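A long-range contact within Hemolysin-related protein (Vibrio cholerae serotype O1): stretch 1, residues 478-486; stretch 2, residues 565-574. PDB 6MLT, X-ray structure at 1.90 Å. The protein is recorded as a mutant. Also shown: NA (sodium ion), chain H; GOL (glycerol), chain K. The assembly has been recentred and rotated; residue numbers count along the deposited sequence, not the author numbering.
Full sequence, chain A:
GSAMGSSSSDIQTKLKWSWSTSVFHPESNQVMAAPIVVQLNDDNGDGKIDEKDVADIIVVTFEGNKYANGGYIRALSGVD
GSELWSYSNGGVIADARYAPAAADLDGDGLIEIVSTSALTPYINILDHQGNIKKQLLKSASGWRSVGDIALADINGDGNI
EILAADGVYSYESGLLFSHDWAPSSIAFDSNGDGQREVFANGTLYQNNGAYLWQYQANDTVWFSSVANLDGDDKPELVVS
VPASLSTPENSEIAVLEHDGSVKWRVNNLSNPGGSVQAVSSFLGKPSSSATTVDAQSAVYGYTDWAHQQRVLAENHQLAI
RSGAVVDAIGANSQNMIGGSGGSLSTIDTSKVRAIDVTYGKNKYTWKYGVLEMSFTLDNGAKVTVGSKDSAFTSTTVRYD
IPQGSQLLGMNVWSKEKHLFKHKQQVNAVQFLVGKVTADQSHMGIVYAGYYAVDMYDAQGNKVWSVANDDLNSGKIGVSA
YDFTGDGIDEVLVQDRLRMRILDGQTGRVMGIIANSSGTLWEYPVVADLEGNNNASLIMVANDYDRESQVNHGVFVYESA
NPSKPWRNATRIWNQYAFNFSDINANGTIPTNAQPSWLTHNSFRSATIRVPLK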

# COMPACT_ATOMS: atom_id res chain seq x y z
N VAL A 478 -0.06 -14.44 4.10
CA VAL A 478 -1.16 -14.25 3.16
C VAL A 478 -0.74 -13.15 2.20
O VAL A 478 0.16 -12.36 2.48
CB VAL A 478 -2.48 -13.88 3.86
CG1 VAL A 478 -2.94 -15.01 4.76
CG2 VAL A 478 -2.31 -12.60 4.66
N SER A 479 -1.41 -13.09 1.05
CA SER A 479 -1.27 -11.98 0.13
C SER A 479 -2.63 -11.71 -0.50
O SER A 479 -3.62 -12.38 -0.19
CB SER A 479 -0.20 -12.26 -0.93
OG SER A 479 -0.62 -13.28 -1.81
N ALA A 480 -2.68 -10.72 -1.39
CA ALA A 480 -3.93 -10.26 -1.96
C ALA A 480 -3.78 -10.06 -3.46
O ALA A 480 -2.70 -9.69 -3.94
CB ALA A 480 -4.39 -8.95 -1.32
N TYR A 481 -4.87 -10.30 -4.19
CA TYR A 481 -4.92 -10.07 -5.62
C TYR A 481 -6.38 -10.16 -6.08
O TYR A 481 -7.16 -10.95 -5.54
CB TYR A 481 -4.06 -11.07 -6.40
CG TYR A 481 -4.27 -10.98 -7.90
CD1 TYR A 481 -3.95 -9.81 -8.59
CD2 TYR A 481 -4.81 -12.04 -8.62
CE1 TYR A 481 -4.16 -9.70 -9.96
CE2 TYR A 481 -5.02 -11.94 -9.99
CZ TYR A 481 -4.70 -10.77 -10.65
OH TYR A 481 -4.91 -10.66 -12.01
N ASP A 482 -6.73 -9.35 -7.08
CA ASP A 482 -8.07 -9.33 -7.66
C ASP A 482 -8.09 -10.28 -8.85
O ASP A 482 -7.86 -9.89 -9.99
CB ASP A 482 -8.45 -7.91 -8.08
CG ASP A 482 -9.82 -7.84 -8.73
OD1 ASP A 482 -10.59 -8.82 -8.64
OD2 ASP A 482 -10.13 -6.80 -9.35
N PHE A 483 -8.37 -11.56 -8.57
CA PHE A 483 -8.51 -12.55 -9.63
C PHE A 483 -9.72 -12.28 -10.51
O PHE A 483 -9.67 -12.49 -11.72
CB PHE A 483 -8.64 -13.96 -9.03
CG PHE A 483 -7.37 -14.51 -8.47
CD1 PHE A 483 -6.45 -15.14 -9.30
CD2 PHE A 483 -7.12 -14.47 -7.11
CE1 PHE A 483 -5.29 -15.68 -8.77
CE2 PHE A 483 -5.97 -15.00 -6.58
CZ PHE A 483 -5.05 -15.61 -7.42
N THR A 484 -10.83 -11.86 -9.90
CA THR A 484 -12.09 -11.80 -10.63
C THR A 484 -12.22 -10.54 -11.47
O THR A 484 -13.04 -10.51 -12.39
CB THR A 484 -13.28 -11.87 -9.67
OG1 THR A 484 -13.27 -10.72 -8.81
CG2 THR A 484 -13.23 -13.15 -8.84
N GLY A 485 -11.44 -9.51 -11.17
CA GLY A 485 -11.46 -8.29 -11.97
C GLY A 485 -12.58 -7.33 -11.64
O GLY A 485 -12.90 -6.48 -12.47
N ASP A 486 -13.19 -7.44 -10.46
CA ASP A 486 -14.25 -6.53 -10.04
C ASP A 486 -13.73 -5.39 -9.18
O ASP A 486 -14.52 -4.62 -8.63
CB ASP A 486 -15.35 -7.29 -9.29
CG ASP A 486 -14.90 -7.83 -7.94
OD1 ASP A 486 -13.69 -7.82 -7.63
OD2 ASP A 486 -15.79 -8.28 -7.17
N PRO A 565 -8.52 -13.95 -18.26
CA PRO A 565 -7.15 -13.61 -17.90
C PRO A 565 -7.09 -12.97 -16.52
O PRO A 565 -8.05 -12.37 -16.05
CB PRO A 565 -6.72 -12.62 -18.99
CG PRO A 565 -8.00 -12.01 -19.46
CD PRO A 565 -9.03 -13.11 -19.36
N TRP A 566 -5.93 -13.13 -15.88
CA TRP A 566 -5.66 -12.50 -14.59
C TRP A 566 -4.99 -11.16 -14.87
O TRP A 566 -3.77 -11.08 -15.06
CB TRP A 566 -4.80 -13.41 -13.73
CG TRP A 566 -5.52 -14.65 -13.27
CD1 TRP A 566 -6.87 -14.88 -13.31
CD2 TRP A 566 -4.93 -15.84 -12.72
NE1 TRP A 566 -7.15 -16.13 -12.81
CE2 TRP A 566 -5.98 -16.74 -12.45
CE3 TRP A 566 -3.62 -16.22 -12.44
CZ2 TRP A 566 -5.75 -18.00 -11.90
CZ3 TRP A 566 -3.40 -17.48 -11.89
CH2 TRP A 566 -4.46 -18.35 -11.63
N ARG A 567 -5.80 -10.10 -14.88
CA ARG A 567 -5.39 -8.78 -15.34
C ARG A 567 -4.87 -7.91 -14.20
O ARG A 567 -5.11 -8.17 -13.01
CB ARG A 567 -6.57 -8.07 -16.01
CG ARG A 567 -7.17 -8.82 -17.18
CD ARG A 567 -8.31 -8.03 -17.83
NE ARG A 567 -9.46 -7.91 -16.92
CZ ARG A 567 -9.88 -6.79 -16.35
NH1 ARG A 567 -9.28 -5.62 -16.57
NH2 ARG A 567 -10.93 -6.83 -15.54
N ASN A 568 -4.14 -6.86 -14.58
CA ASN A 568 -3.76 -5.78 -13.67
C ASN A 568 -2.92 -6.27 -12.49
O ASN A 568 -3.09 -5.81 -11.35
CB ASN A 568 -5.00 -5.03 -13.17
CG ASN A 568 -5.72 -4.30 -14.28
OD1 ASN A 568 -5.11 -3.89 -15.27
ND2 ASN A 568 -7.02 -4.11 -14.12
N ALA A 569 -1.99 -7.18 -12.75
CA ALA A 569 -1.07 -7.66 -11.73
C ALA A 569 0.31 -7.03 -11.89
O ALA A 569 0.78 -6.76 -13.00
CB ALA A 569 -0.93 -9.18 -11.79
N THR A 570 0.97 -6.81 -10.75
CA THR A 570 2.30 -6.22 -10.74
C THR A 570 3.27 -7.04 -11.59
O THR A 570 3.19 -8.27 -11.65
CB THR A 570 2.84 -6.13 -9.31
OG1 THR A 570 4.13 -5.50 -9.31
CG2 THR A 570 2.97 -7.52 -8.69
N ARG A 571 4.19 -6.34 -12.25
CA ARG A 571 5.28 -6.98 -12.97
C ARG A 571 6.44 -7.39 -12.07
O ARG A 571 7.38 -8.03 -12.55
CB ARG A 571 5.84 -6.04 -14.04
CG ARG A 571 4.85 -5.55 -15.08
CD ARG A 571 4.43 -6.63 -16.05
NE ARG A 571 5.51 -7.48 -16.54
CZ ARG A 571 6.33 -7.18 -17.54
NH1 ARG A 571 6.25 -6.01 -18.17
NH2 ARG A 571 7.26 -8.05 -17.91
N ILE A 572 6.40 -7.02 -10.79
CA ILE A 572 7.57 -7.17 -9.92
C ILE A 572 7.08 -7.35 -8.49
O ILE A 572 6.13 -6.69 -8.06
CB ILE A 572 8.51 -5.94 -10.06
CG1 ILE A 572 9.74 -6.10 -9.18
CG2 ILE A 572 7.77 -4.65 -9.73
CD1 ILE A 572 10.88 -5.17 -9.58
N TRP A 573 7.74 -8.25 -7.77
CA TRP A 573 7.47 -8.46 -6.34
C TRP A 573 8.85 -8.68 -5.71
O TRP A 573 9.32 -9.81 -5.58
CB TRP A 573 6.54 -9.64 -6.12
CG TRP A 573 6.03 -9.74 -4.71
CD1 TRP A 573 6.76 -10.02 -3.60
CD2 TRP A 573 4.68 -9.56 -4.28
NE1 TRP A 573 5.95 -10.03 -2.49
CE2 TRP A 573 4.66 -9.75 -2.88
CE3 TRP A 573 3.48 -9.27 -4.94
CZ2 TRP A 573 3.50 -9.65 -2.12
CZ3 TRP A 573 2.32 -9.17 -4.18
CH2 TRP A 573 2.34 -9.36 -2.79
N ASN A 574 9.49 -7.58 -5.34
CA ASN A 574 10.93 -7.59 -5.16
C ASN A 574 11.37 -7.81 -3.72
O ASN A 574 12.57 -7.98 -3.48
CB ASN A 574 11.52 -6.28 -5.68
CG ASN A 574 11.16 -5.12 -4.79
OD1 ASN A 574 9.99 -4.80 -4.61
ND2 ASN A 574 12.17 -4.49 -4.21
NA NA H . -12.03 -9.62 -7.10
C1 GOL K . -11.82 -12.06 -16.12
O1 GOL K . -10.55 -12.58 -15.83
C2 GOL K . -11.95 -10.73 -15.42
O2 GOL K . -10.70 -10.09 -15.52
C3 GOL K . -13.00 -9.85 -16.07
O3 GOL K . -13.21 -8.72 -15.26
O HOH W 1 -7.67 -8.16 -11.96
O HOH W 2 -8.47 -10.31 -13.40

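The apolar centre of this contact is built from Tyr481, Phe483, Trp566 and Ala569. Phe483 and Trp566 form an edge-to-face aromatic pair. The edge of Phe483 is turned toward the face of Trp566. Their planes lie at 80°, and the centroid of the Phe483 ring is 4.9 Å from that of the Trp566 six-membered ring. The closest atoms are Phe483 CD1 and Trp566 CE2, at 3.6 Å. Such a pair sets ring hydrogens against the electron-rich face of the indole, whose broad surface suits the role. The CA-to-CB bond of Phe483 points sideways, but the m rotamer brings the end of the ring nearer to stretch 2. Both residues are buried.

Tyr481 ends the strand of stretch 1 and points its CA-to-CB bond toward stretch 2. With chi1 at 171° (t), its ring reaches the backbone of the other stretch. Tyr481 CE1 packs against Ala569 CB at 3.7 Å, and Tyr481 CE2 lies 4.0 Å from Trp566 CB. Ala569 also points toward stretch 1, and its small methyl group fills its place beside the tyrosine ring. Of all the residues here, Tyr481 has the most surface covered by the other stretch, 83 Å² of its area. The two stretches together bury 384 Å².

A looser contact lies two residues back along the strand. Ser479 CB is 4.3 Å from Trp573 CH2. Both residues point toward the opposite stretch, and the long indole of Trp573 spans much of a wide gap: their CA atoms are 11.4 Å apart. Ser479 OG and Trp573 NE1 are hydrogen-bonded elsewhere in the structure.

The direct hydrogen bond between the stretches is made by the tip of the tyrosine. Tyr481 OH donates to Arg567 O at 2.7 Å, with the acceptor near the plane of the ring. A tyrosine suits this site because its ring packs against apolar atoms while its hydroxyl serves a backbone carbonyl.

Water extends the link. Water 1 lies within hydrogen-bonding reach of Asp482 O (2.6 Å) and Arg567 O (2.8 Å), and so can link the stretches; not every acceptor around it can be served at once. Water 2 accepts from Arg567 N at 3.1 Å and lies 3.0 Å from Phe483 O, to which it can donate.

Beside this contact, the loop of stretch 1 binds a sodium ion through Asp482 OD1 at 2.3 Å, Thr484 OG1 at 2.4 Å and Asp486 OD1 at 2.5 Å, with three further ligands elsewhere in the structure. Asp482 OD1 also accepts a hydrogen bond from Gly485 N at 2.8 Å.

At the polar edge, the guanidinium of Arg567 comes near Gly485, with Arg567 NH2 3.7 Å from Gly485 O. A CB on Gly485 would clash with Arg567 NH2 and the glycerol, and the backbone angles by themselves call for glycine. The glycerol, probably from the crystallisation liquor, bridges the two stretches at the polar edge. Arg567 NE donates to GOL O2 at 2.9 Å, and Arg567 NH2 to GOL O3 at 3.0 Å. GOL O1 donates to Pro565 O at 2.5 Å, while GOL O3 donates weakly to Thr484 O at 3.4 Å.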